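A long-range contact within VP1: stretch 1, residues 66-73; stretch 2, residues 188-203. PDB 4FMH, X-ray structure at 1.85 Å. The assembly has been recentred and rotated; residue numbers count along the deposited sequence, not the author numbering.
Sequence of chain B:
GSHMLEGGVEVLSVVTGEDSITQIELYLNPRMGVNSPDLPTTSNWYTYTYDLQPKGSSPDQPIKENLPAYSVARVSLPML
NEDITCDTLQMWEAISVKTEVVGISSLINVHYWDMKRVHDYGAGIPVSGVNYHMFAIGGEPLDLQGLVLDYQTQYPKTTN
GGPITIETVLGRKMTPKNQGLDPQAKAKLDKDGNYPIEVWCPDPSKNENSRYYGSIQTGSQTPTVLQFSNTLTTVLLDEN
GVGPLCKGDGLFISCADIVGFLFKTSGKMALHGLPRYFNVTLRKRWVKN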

# COMPACT_ATOMS: atom_id res chain seq x y z
N ASN B 66 6.44 1.08 -31.63
CA ASN B 66 5.61 0.48 -30.59
C ASN B 66 6.39 -0.39 -29.60
O ASN B 66 5.79 -1.17 -28.84
N LEU B 67 7.71 -0.22 -29.60
CA LEU B 67 8.59 -1.04 -28.78
C LEU B 67 9.50 -0.18 -27.87
O LEU B 67 10.67 0.07 -28.21
N PRO B 68 8.95 0.29 -26.72
CA PRO B 68 9.78 1.02 -25.75
C PRO B 68 11.02 0.21 -25.40
O PRO B 68 10.96 -1.02 -25.25
N ALA B 69 12.14 0.90 -25.30
CA ALA B 69 13.43 0.25 -25.10
C ALA B 69 14.15 0.89 -23.91
O ALA B 69 13.79 1.98 -23.47
N TYR B 70 15.15 0.18 -23.39
CA TYR B 70 15.96 0.68 -22.28
C TYR B 70 16.78 1.89 -22.69
O TYR B 70 17.21 2.01 -23.85
N SER B 71 16.98 2.81 -21.75
CA SER B 71 17.93 3.89 -21.92
C SER B 71 19.25 3.43 -21.33
O SER B 71 19.26 2.69 -20.35
N VAL B 72 20.35 3.85 -21.95
CA VAL B 72 21.68 3.52 -21.43
C VAL B 72 22.73 4.54 -21.87
O VAL B 72 22.69 5.06 -22.99
N ALA B 73 23.64 4.84 -20.96
CA ALA B 73 24.82 5.63 -21.28
C ALA B 73 26.05 5.02 -20.61
O ALA B 73 25.95 4.45 -19.52
N LYS B 188 23.84 -8.14 -23.80
CA LYS B 188 24.34 -7.07 -22.95
C LYS B 188 23.69 -5.75 -23.36
O LYS B 188 23.58 -5.46 -24.55
N LEU B 189 23.25 -4.98 -22.37
CA LEU B 189 22.64 -3.68 -22.65
C LEU B 189 23.72 -2.65 -22.99
O LEU B 189 24.26 -1.96 -22.12
N ASP B 190 24.04 -2.58 -24.28
CA ASP B 190 25.18 -1.78 -24.73
C ASP B 190 24.81 -0.72 -25.77
O ASP B 190 25.69 -0.07 -26.35
N LYS B 191 23.51 -0.56 -26.01
CA LYS B 191 23.03 0.40 -27.01
C LYS B 191 21.72 1.04 -26.57
O LYS B 191 20.73 0.35 -26.31
N ASP B 192 21.73 2.37 -26.49
CA ASP B 192 20.58 3.18 -26.09
C ASP B 192 19.44 3.03 -27.09
O ASP B 192 19.65 3.14 -28.30
N GLY B 193 18.24 2.76 -26.58
CA GLY B 193 17.04 2.69 -27.40
C GLY B 193 16.95 1.57 -28.42
O GLY B 193 16.23 1.70 -29.41
N ASN B 194 17.66 0.46 -28.17
CA ASN B 194 17.65 -0.68 -29.10
C ASN B 194 17.29 -2.05 -28.53
O ASN B 194 17.16 -3.03 -29.27
N TYR B 195 17.14 -2.13 -27.21
CA TYR B 195 16.78 -3.38 -26.57
C TYR B 195 15.37 -3.22 -26.01
O TYR B 195 15.19 -2.50 -25.02
N PRO B 196 14.36 -3.84 -26.66
CA PRO B 196 12.98 -3.64 -26.20
C PRO B 196 12.74 -4.20 -24.80
O PRO B 196 13.17 -5.30 -24.47
N ILE B 197 12.03 -3.41 -24.00
CA ILE B 197 11.64 -3.79 -22.66
C ILE B 197 10.80 -5.08 -22.64
O ILE B 197 11.00 -5.94 -21.77
N GLU B 198 9.89 -5.23 -23.60
CA GLU B 198 9.00 -6.40 -23.64
C GLU B 198 9.74 -7.69 -24.04
O GLU B 198 9.17 -8.78 -23.99
N VAL B 199 11.00 -7.56 -24.42
CA VAL B 199 11.80 -8.71 -24.80
C VAL B 199 12.86 -9.06 -23.75
O VAL B 199 13.16 -10.23 -23.53
N TRP B 200 13.43 -8.02 -23.12
CA TRP B 200 14.63 -8.17 -22.29
C TRP B 200 14.41 -7.70 -20.85
O TRP B 200 13.83 -6.64 -20.61
N CYS B 201 14.90 -8.50 -19.91
CA CYS B 201 14.88 -8.14 -18.50
C CYS B 201 16.29 -8.32 -17.93
O CYS B 201 17.10 -9.02 -18.55
N PRO B 202 16.59 -7.70 -16.77
CA PRO B 202 17.91 -7.91 -16.18
C PRO B 202 18.12 -9.39 -15.84
O PRO B 202 17.20 -10.03 -15.34
N ASP B 203 19.31 -9.91 -16.14
CA ASP B 203 19.63 -11.33 -15.93
C ASP B 203 20.17 -11.54 -14.51
O ASP B 203 21.28 -11.11 -14.19

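Where two distant segments meet with little regular sheet between them, side-chain hydrogen bonds to backbone atoms can add to the few made between the backbones, and this contact in VP1 is a compact example. Tyr70 leads. Its CA-to-CB bond points toward the second stretch, and with chi1 in m the ring extends far enough for Tyr70 OH to donate to Trp200 O at 2.7 Å. Asp192, chi1 t, likewise brings its carboxylate to the first stretch, where OD1 accepts from Val72 N at 3.0 Å.

Alongside these side-chain bonds the backbone bridges once, Ala69 with Pro196, flanked by bonds from Ile197 N to Pro68 O (2.9 Å) and from Tyr70 N to Tyr195 O (3.1 Å). Gly193 N, within the type II turn from Lys191 to Asn194, donates to Tyr70 O at 3.0 Å. Water extends the network: one molecule donates to both Tyr70 O and Lys191 O and accepts from Tyr195 N, while another donates to Asn66 O and to Glu198 OE1, linking a backbone carbonyl to a buried carboxylate.

Apolar packing fills the space around this polar frame. Ile197 (m, t) lays CG1 over one face of the Tyr70 ring, 4.0 Å from its centroid and almost on the ring normal, and its CD1 lies 4.0 Å from Pro68 CB. Leu189 (t, p) points toward the first stretch; both CD1 and CD2 lie 3.7 Å from Tyr70 CB, and CD1 is also 3.9 Å from CG1 of Val72, itself inward-pointing with chi1 p. The small Ala69 side chain fits against the turn, its CB 3.6 Å from Gly193 C. Farther out, Leu67 (m, t) sets CD2 3.8 Å from the carboxylate carbon CD of Glu198, while its apolar contact is CB to Pro196 CB at 4.4 Å.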

# COMPACT_ATOMS: atom_id res chain seq x y z
CB ASN B 66 4.45 -0.30 -31.22
CG ASN B 66 3.31 0.61 -31.63
OD1 ASN B 66 3.32 1.82 -31.37
ND2 ASN B 66 2.31 0.04 -32.29
CB LEU B 67 9.43 -1.97 -29.68
CG LEU B 67 8.63 -2.96 -30.56
CD1 LEU B 67 9.50 -3.63 -31.63
CD2 LEU B 67 7.90 -4.02 -29.71
CB PRO B 68 8.85 1.17 -24.53
CG PRO B 68 7.47 1.18 -25.13
CD PRO B 68 7.54 0.20 -26.28
CB ALA B 69 14.27 0.36 -26.38
CB TYR B 70 16.88 -0.42 -21.75
CG TYR B 70 16.14 -1.50 -21.00
CD1 TYR B 70 15.75 -1.31 -19.66
CD2 TYR B 70 15.81 -2.70 -21.62
CE1 TYR B 70 15.05 -2.30 -18.98
CE2 TYR B 70 15.12 -3.69 -20.95
CZ TYR B 70 14.74 -3.50 -19.63
OH TYR B 70 14.04 -4.50 -18.98
CB SER B 71 17.47 5.17 -21.22
OG SER B 71 16.33 5.70 -21.86
CB VAL B 72 22.10 2.04 -21.75
CG1 VAL B 72 21.82 1.68 -23.19
CG2 VAL B 72 23.56 1.77 -21.41
CB ALA B 73 24.64 7.09 -20.83
CB LYS B 188 25.87 -7.00 -23.02
CG LYS B 188 26.51 -8.32 -22.66
CD LYS B 188 27.94 -8.19 -22.22
CE LYS B 188 28.42 -9.53 -21.69
NZ LYS B 188 29.91 -9.62 -21.65
CB LEU B 189 21.76 -3.21 -21.48
CG LEU B 189 20.99 -1.89 -21.59
CD1 LEU B 189 20.15 -1.80 -22.88
CD2 LEU B 189 20.11 -1.70 -20.38
CB ASP B 190 26.30 -2.70 -25.25
CG ASP B 190 25.84 -3.61 -26.39
OD1 ASP B 190 24.77 -3.36 -26.99
OD2 ASP B 190 26.55 -4.59 -26.68
CB LYS B 191 22.84 -0.31 -28.35
CG LYS B 191 22.88 0.60 -29.57
CD LYS B 191 22.32 -0.12 -30.80
CE LYS B 191 23.28 -1.12 -31.44
NZ LYS B 191 23.76 -2.23 -30.56
CB ASP B 192 21.00 4.65 -25.96
CG ASP B 192 19.89 5.56 -25.49
OD1 ASP B 192 19.46 5.43 -24.31
OD2 ASP B 192 19.45 6.42 -26.28
CB ASN B 194 18.97 -0.78 -29.86
CG ASN B 194 18.87 -0.22 -31.26
OD1 ASN B 194 18.47 -0.93 -32.19
ND2 ASN B 194 19.23 1.05 -31.42
CB TYR B 195 17.78 -3.73 -25.47
CG TYR B 195 19.13 -4.17 -26.01
CD1 TYR B 195 20.13 -3.25 -26.29
CD2 TYR B 195 19.39 -5.52 -26.24
CE1 TYR B 195 21.37 -3.65 -26.79
CE2 TYR B 195 20.63 -5.94 -26.74
CZ TYR B 195 21.61 -5.00 -27.01
OH TYR B 195 22.82 -5.41 -27.50
CB PRO B 196 12.13 -4.40 -27.23
CG PRO B 196 13.02 -4.48 -28.47
CD PRO B 196 14.42 -4.64 -27.90
CB ILE B 197 10.92 -2.62 -21.97
CG1 ILE B 197 11.89 -1.44 -21.80
CG2 ILE B 197 10.29 -3.05 -20.64
CD1 ILE B 197 11.20 -0.08 -21.60
CB GLU B 198 7.79 -6.16 -24.55
CG GLU B 198 8.07 -6.32 -26.06
CD GLU B 198 6.79 -6.29 -26.89
OE1 GLU B 198 5.96 -5.38 -26.66
OE2 GLU B 198 6.61 -7.17 -27.76
CB VAL B 199 12.50 -8.50 -26.17
CG1 VAL B 199 13.41 -9.68 -26.49
CG2 VAL B 199 11.48 -8.29 -27.27
CB TRP B 200 15.78 -7.35 -22.87
CG TRP B 200 16.18 -7.72 -24.27
CD1 TRP B 200 15.93 -7.02 -25.40
CD2 TRP B 200 16.92 -8.88 -24.67
NE1 TRP B 200 16.45 -7.67 -26.49
CE2 TRP B 200 17.07 -8.82 -26.07
CE3 TRP B 200 17.48 -9.97 -23.97
CZ2 TRP B 200 17.76 -9.80 -26.80
CZ3 TRP B 200 18.15 -10.95 -24.70
CH2 TRP B 200 18.28 -10.86 -26.10
CB CYS B 201 13.86 -9.01 -17.75
SG CYS B 201 14.27 -10.77 -17.69
CB PRO B 202 17.87 -7.07 -14.90
CG PRO B 202 16.77 -6.08 -15.12
CD PRO B 202 15.76 -6.80 -15.95
CB ASP B 203 20.66 -11.78 -16.98
CG ASP B 203 21.03 -13.26 -16.86
OD1 ASP B 203 20.57 -13.97 -15.94
OD2 ASP B 203 21.82 -13.72 -17.71
O HOH W 1 6.15 -2.82 -26.24
O HOH W 2 9.06 -3.08 -25.67
O HOH W 3 18.20 -0.19 -25.32